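Side-chain contacts in Beta/alpha-amylase (Paenibacillus polymyxa, PDB 3VOC), which hydrolyses alpha-1,4-glucosidic linkages of starch, its glycoside hydrolase family 14 beta-amylase domain, the part described here, removing maltose from non-reducing chain ends: residues N18-G21 with S22-K25; S404-K407 with Q408-S412. One frame throughout, in Å; residues are numbered along the deposited sequence.

Contact 1 (N18-G21 with S22-K25); sequences NDWG and SFKK
Asp19 closes the N-terminal end of the helix 20-32 by reaching forward to Ser22. From the Asp19 backbone its side chain extends with CG anti to the backbone N (chi1 -179°), a torsion that carries the carboxylate over the first turn. Its CB lies 4.0 Å from Ser22 CB; its CG comes closer to the same carbon; and at the tip OD1 accepts the amide hydrogen of Ser22, with Ser22 N 3.1 Å from Asp19 OD1. The N-H points nearly straight at the oxygen, 163°, yet it arrives from above the carboxylate plane, 64° out of it. The other oxygen, Asp19 OD2, rests 3.4 Å from Ser22 CB. Ser22 gives Asp19 its backbone N-H, while its hydroxyl is bonded to the backbone oxygen of Asn395.

The carbonyl of Asp19 starts the regular helical ladder, with Phe23 N 3.2 Å from Asp19 O. One residue on, the side chains of Trp20 and Phe23 lie side by side, pointing the same way, and touch where Trp20 CZ3 meets Phe23 CD2 at 3.8 Å. Phe23 is buried and meets Tyr63 of the helix 58-69 edge-to-face; Trp20, only partly covered, packs on Thr62 and Tyr63 of the same helix, where a large flat ring can cover a good deal of surface. Lys24 lays its methylene CG 3.2 Å from Trp20 O, then runs out extended to a salt bridge with Glu69, combining an aliphatic stem with a charged end.

A short acidic side chain at the N-cap fits a helix end whose first amides lack carbonyl partners from a preceding turn. Asp19 satisfies one such N-H, and its negative charge probably also interacts favourably with the positive end of the helix dipole.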
ATOM      1  N   ASN A  18     -23.631  -2.417   8.546  1.00 24.79           N
ATOM      2  CA  ASN A  18     -25.070  -2.616   8.416  1.00 26.67           C
ATOM      3  C   ASN A  18     -25.817  -2.484   9.749  1.00 26.24           C
ATOM      4  O   ASN A  18     -27.039  -2.556   9.785  1.00 27.65           O
ATOM      5  CB  ASN A  18     -25.373  -3.970   7.749  1.00 27.68           C
ATOM      6  CG  ASN A  18     -25.022  -5.156   8.641  1.00 31.19           C
ATOM      7  OD1 ASN A  18     -24.131  -5.073   9.500  1.00 35.24           O
ATOM      8  ND2 ASN A  18     -25.732  -6.269   8.452  1.00 34.70           N
ATOM      9  N   ASP A  19     -25.081  -2.304  10.839  1.00 24.99           N
ATOM     10  CA  ASP A  19     -25.674  -2.047  12.142  1.00 23.47           C
ATOM     11  C   ASP A  19     -24.981  -0.820  12.719  1.00 22.78           C
ATOM     12  O   ASP A  19     -23.926  -0.932  13.351  1.00 20.89           O
ATOM     13  CB  ASP A  19     -25.483  -3.268  13.042  1.00 24.11           C
ATOM     14  CG  ASP A  19     -26.090  -3.093  14.433  1.00 24.82           C
ATOM     15  OD1 ASP A  19     -26.462  -1.965  14.821  1.00 24.60           O
ATOM     16  OD2 ASP A  19     -26.160  -4.108  15.150  1.00 27.82           O
ATOM     17  N   TRP A  20     -25.578   0.351  12.502  1.00 21.52           N
ATOM     18  CA  TRP A  20     -24.947   1.602  12.914  1.00 22.01           C
ATOM     19  C   TRP A  20     -24.878   1.792  14.426  1.00 22.17           C
ATOM     20  O   TRP A  20     -23.940   2.409  14.941  1.00 22.09           O
ATOM     21  CB  TRP A  20     -25.636   2.796  12.251  1.00 21.94           C
ATOM     22  CG  TRP A  20     -25.318   2.842  10.797  1.00 22.09           C
ATOM     23  CD1 TRP A  20     -26.105   2.407   9.766  1.00 23.91           C
ATOM     24  CD2 TRP A  20     -24.099   3.303  10.213  1.00 21.99           C
ATOM     25  NE1 TRP A  20     -25.453   2.596   8.568  1.00 23.79           N
ATOM     26  CE2 TRP A  20     -24.217   3.137   8.814  1.00 22.38           C
ATOM     27  CE3 TRP A  20     -22.911   3.848  10.738  1.00 21.78           C
ATOM     28  CZ2 TRP A  20     -23.190   3.495   7.924  1.00 23.05           C
ATOM     29  CZ3 TRP A  20     -21.886   4.201   9.859  1.00 21.84           C
ATOM     30  CH2 TRP A  20     -22.037   4.023   8.458  1.00 20.12           C
ATOM     31  N   GLY A  21     -25.883   1.281  15.134  1.00 22.20           N
ATOM     32  CA  GLY A  21     -25.894   1.359  16.588  1.00 21.91           C
ATOM     33  C   GLY A  21     -24.714   0.621  17.183  1.00 21.77           C
ATOM     34  O   GLY A  21     -24.080   1.108  18.122  1.00 22.13           O
ATOM     35  N   SER A  22     -24.418  -0.552  16.632  1.00 21.31           N
ATOM     36  CA  SER A  22     -23.260  -1.358  17.071  1.00 20.62           C
ATOM     37  C   SER A  22     -21.936  -0.632  16.837  1.00 19.65           C
ATOM     38  O   SER A  22     -21.083  -0.543  17.730  1.00 19.05           O
ATOM     39  CB  SER A  22     -23.246  -2.699  16.332  1.00 20.93           C
ATOM     40  OG  SER A  22     -22.020  -3.388  16.519  1.00 22.81           O
ATOM     41  N   PHE A  23     -21.768  -0.114  15.630  1.00 18.72           N
ATOM     42  CA  PHE A  23     -20.551   0.600  15.266  1.00 17.83           C
ATOM     43  C   PHE A  23     -20.375   1.829  16.150  1.00 17.96           C
ATOM     44  O   PHE A  23     -19.264   2.104  16.610  1.00 17.62           O
ATOM     45  CB  PHE A  23     -20.607   0.983  13.781  1.00 18.00           C
ATOM     46  CG  PHE A  23     -19.378   1.662  13.277  1.00 18.23           C
ATOM     47  CD1 PHE A  23     -18.109   1.151  13.556  1.00 18.39           C
ATOM     48  CD2 PHE A  23     -19.486   2.819  12.499  1.00 19.99           C
ATOM     49  CE1 PHE A  23     -16.961   1.781  13.070  1.00 18.23           C
ATOM     50  CE2 PHE A  23     -18.333   3.462  12.000  1.00 20.81           C
ATOM     51  CZ  PHE A  23     -17.078   2.938  12.287  1.00 19.43           C
ATOM     52  N   LYS A  24     -21.470   2.548  16.419  1.00 17.53           N
ATOM     53  CA  LYS A  24     -21.416   3.705  17.322  1.00 18.15           C
ATOM     54  C   LYS A  24     -20.957   3.344  18.751  1.00 18.08           C
ATOM     55  O   LYS A  24     -20.204   4.096  19.362  1.00 18.07           O
ATOM     56  CB  LYS A  24     -22.756   4.450  17.357  1.00 18.46           C
ATOM     57  CG  LYS A  24     -23.064   5.227  16.079  1.00 19.38           C
ATOM     58  CD  LYS A  24     -24.375   5.965  16.197  1.00 23.32           C
ATOM     59  CE  LYS A  24     -24.693   6.722  14.905  1.00 27.40           C
ATOM     60  NZ  LYS A  24     -25.649   7.850  15.133  1.00 28.02           N
ATOM     61  N   LYS A  25     -21.413   2.206  19.279  1.00 18.04           N
ATOM     62  CA  LYS A  25     -20.939   1.700  20.579  1.00 18.02           C
ATOM     63  C   LYS A  25     -19.428   1.442  20.558  1.00 17.67           C
ATOM     64  O   LYS A  25     -18.708   1.769  21.517  1.00 16.72           O
ATOM     65  CB  LYS A  25     -21.662   0.405  20.964  1.00 18.92           C
ATOM     66  CG  LYS A  25     -23.101   0.610  21.437  1.00 21.62           C
ATOM     67  CD  LYS A  25     -23.798  -0.720  21.753  1.00 22.78           C
ATOM     68  CE  LYS A  25     -25.295  -0.536  21.643  1.00 27.56           C
ATOM     69  NZ  LYS A  25     -26.080  -1.806  21.741  1.00 30.67           N
TER

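Contact 2 (S404-K407 with Q408-S412); sequences SGFK and QYIIS
Phe406 meets two isoleucines of the following turn with different parts of one ring. Its CE1 lies 3.7 Å from Ile410 CB, and its CE2 is 3.7 Å from Ile411 CG1. Both aliphatic side chains cross the phenylalanine at about a right angle. A trans first torsion (chi1 -178°) swings the Phe406 ring on toward the next turn, where branched isoleucines offer several carbons to it.

The backbone beneath brings both residues within reach of the ring. Phe406 O accepts two amides, Ile410 N at 2.9 Å and Ile411 N at 3.1 Å, from opposite faces of its carbonyl plane. The second is a wider, pi-type bond, repeated where Ser412 N meets Lys407 O at 3.0 Å. Toward the C-terminal side of the segment, the Ser412 hydroxyl turns back to Gln408 O, with OG 2.6 Å from that oxygen and well above its carbonyl plane; a small serine can make such a return. On another side, Tyr409 places CD2 3.3 Å from Gly405 O, which lies at the ring edge, near its plane.

Farther out, Phe406 packs on Phe384 and Leu386 of the strand 383-386 and on Ala8 and Val10 of the strand 7-11, while Ile411 also rests on Ala8 and Ile410 on Phe384. With the ring of Phe406 cut back to an alanine, the space it fills among Ile410, Ile411 and these strand residues is likely to open, and the isoleucines would lose a partner that fixes them. The Tyr409 side chain touches Phe369, Gln370 and Glu373 of the helix 367-378.

Such an apolar face, laid over the first and last strands where the sheet closes, is what the final helix of a TIM barrel presents to the barrel wall.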
ATOM      1  N   SER A 404      -6.734  -3.119  26.815  1.00 18.72           N
ATOM      2  CA  SER A 404      -5.932  -2.632  27.928  1.00 19.11           C
ATOM      3  C   SER A 404      -4.446  -2.490  27.541  1.00 18.96           C
ATOM      4  O   SER A 404      -3.851  -1.426  27.739  1.00 19.85           O
ATOM      5  CB  SER A 404      -6.113  -3.543  29.154  1.00 19.46           C
ATOM      6  OG  SER A 404      -5.337  -3.041  30.222  1.00 22.49           O
ATOM      7  N   GLY A 405      -3.859  -3.551  26.982  1.00 18.60           N
ATOM      8  CA  GLY A 405      -2.473  -3.504  26.465  1.00 18.38           C
ATOM      9  C   GLY A 405      -2.263  -2.468  25.358  1.00 18.12           C
ATOM     10  O   GLY A 405      -1.248  -1.758  25.346  1.00 17.54           O
ATOM     11  N   PHE A 406      -3.205  -2.379  24.421  1.00 17.45           N
ATOM     12  CA  PHE A 406      -3.098  -1.366  23.375  1.00 18.23           C
ATOM     13  C   PHE A 406      -3.037   0.019  24.031  1.00 18.43           C
ATOM     14  O   PHE A 406      -2.188   0.838  23.696  1.00 18.67           O
ATOM     15  CB  PHE A 406      -4.258  -1.452  22.361  1.00 17.50           C
ATOM     16  CG  PHE A 406      -4.158  -0.441  21.234  1.00 17.52           C
ATOM     17  CD1 PHE A 406      -3.043  -0.425  20.387  1.00 16.89           C
ATOM     18  CD2 PHE A 406      -5.176   0.493  21.021  1.00 15.99           C
ATOM     19  CE1 PHE A 406      -2.936   0.512  19.334  1.00 17.58           C
ATOM     20  CE2 PHE A 406      -5.089   1.442  19.963  1.00 17.03           C
ATOM     21  CZ  PHE A 406      -3.961   1.447  19.123  1.00 16.94           C
ATOM     22  N   LYS A 407      -3.915   0.254  25.001  1.00 18.78           N
ATOM     23  CA  LYS A 407      -3.910   1.522  25.717  1.00 19.58           C
ATOM     24  C   LYS A 407      -2.612   1.761  26.496  1.00 20.03           C
ATOM     25  O   LYS A 407      -2.044   2.849  26.445  1.00 20.81           O
ATOM     26  CB  LYS A 407      -5.118   1.619  26.646  1.00 19.60           C
ATOM     27  CG  LYS A 407      -5.417   3.043  27.095  1.00 21.86           C
ATOM     28  CD  LYS A 407      -6.486   3.083  28.171  1.00 23.64           C
ATOM     29  CE  LYS A 407      -6.520   4.444  28.802  1.00 25.59           C
ATOM     30  NZ  LYS A 407      -7.600   4.442  29.788  1.00 29.68           N
ATOM     31  N   GLN A 408      -2.139   0.750  27.211  1.00 20.70           N
ATOM     32  CA  GLN A 408      -0.946   0.907  28.061  1.00 21.68           C
ATOM     33  C   GLN A 408       0.331   1.114  27.267  1.00 20.70           C
ATOM     34  O   GLN A 408       1.189   1.895  27.659  1.00 20.68           O
ATOM     35  CB  GLN A 408      -0.783  -0.296  28.996  1.00 21.98           C
ATOM     36  CG  GLN A 408      -1.911  -0.388  30.011  1.00 28.00           C
ATOM     37  CD  GLN A 408      -1.485  -0.967  31.338  1.00 34.45           C
ATOM     38  OE1 GLN A 408      -0.469  -0.562  31.916  1.00 38.94           O
ATOM     39  NE2 GLN A 408      -2.272  -1.910  31.846  1.00 37.60           N
ATOM     40  N   TYR A 409       0.462   0.410  26.153  1.00 20.39           N
ATOM     41  CA  TYR A 409       1.705   0.452  25.377  1.00 19.96           C
ATOM     42  C   TYR A 409       1.734   1.550  24.326  1.00 19.43           C
ATOM     43  O   TYR A 409       2.778   2.163  24.078  1.00 19.33           O
ATOM     44  CB  TYR A 409       1.939  -0.899  24.711  1.00 20.58           C
ATOM     45  CG  TYR A 409       2.493  -1.926  25.664  1.00 21.68           C
ATOM     46  CD1 TYR A 409       3.824  -1.852  26.090  1.00 25.11           C
ATOM     47  CD2 TYR A 409       1.699  -2.971  26.134  1.00 25.05           C
ATOM     48  CE1 TYR A 409       4.358  -2.789  26.973  1.00 26.61           C
ATOM     49  CE2 TYR A 409       2.217  -3.920  27.028  1.00 27.26           C
ATOM     50  CZ  TYR A 409       3.548  -3.818  27.437  1.00 29.24           C
ATOM     51  OH  TYR A 409       4.080  -4.748  28.302  1.00 31.67           O
ATOM     52  N   ILE A 410       0.583   1.785  23.706  1.00 18.34           N
ATOM     53  CA  ILE A 410       0.535   2.620  22.509  1.00 18.02           C
ATOM     54  C   ILE A 410      -0.223   3.924  22.698  1.00 17.96           C
ATOM     55  O   ILE A 410       0.332   5.007  22.438  1.00 18.68           O
ATOM     56  CB  ILE A 410      -0.049   1.853  21.285  1.00 18.07           C
ATOM     57  CG1 ILE A 410       0.612   0.472  21.109  1.00 17.56           C
ATOM     58  CG2 ILE A 410       0.057   2.707  20.017  1.00 16.12           C
ATOM     59  CD1 ILE A 410       2.139   0.476  20.970  1.00 18.85           C
ATOM     60  N   ILE A 411      -1.487   3.845  23.119  1.00 17.58           N
ATOM     61  CA  ILE A 411      -2.287   5.069  23.259  1.00 18.01           C
ATOM     62  C   ILE A 411      -1.629   6.016  24.262  1.00 18.40           C
ATOM     63  O   ILE A 411      -1.650   7.231  24.073  1.00 18.68           O
ATOM     64  CB  ILE A 411      -3.765   4.814  23.672  1.00 17.90           C
ATOM     65  CG1 ILE A 411      -4.463   3.868  22.704  1.00 17.71           C
ATOM     66  CG2 ILE A 411      -4.539   6.145  23.777  1.00 18.82           C
ATOM     67  CD1 ILE A 411      -5.900   3.565  23.085  1.00 17.03           C
ATOM     68  N   SER A 412      -1.023   5.447  25.303  1.00 19.24           N
ATOM     69  CA  SER A 412      -0.364   6.224  26.375  1.00 20.36           C
ATOM     70  C   SER A 412       0.801   7.096  25.894  1.00 20.45           C
ATOM     71  O   SER A 412       1.225   8.002  26.618  1.00 20.09           O
ATOM     72  CB  SER A 412       0.133   5.291  27.481  1.00 20.48           C
ATOM     73  OG  SER A 412       1.134   4.429  26.964  1.00 24.23           O
TER

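How the contacts relate
Contact 1 lies at the start of the helix 20-32 and contact 2 in the last helix, 403-411, in series along the chain. Their centres are 24 Å apart and their nearest atoms about 13 Å, without touching. The strand 7-11 relates them: it leads into the helix of contact 1 and is covered by contact 2. The side chain of Phe23 is about 10 Å from that of Arg388, a probable substrate-binding residue. Contact 2 comes nearer the site: the Phe406 side chain is about 7 Å from that of Asn360, probably substrate-binding, and about 10 Å from that of Glu359, the probable proton acceptor. Beside contact 1, Asn18 N and Asp19 N bond a Tris molecule, probably from the crystallisation liquor.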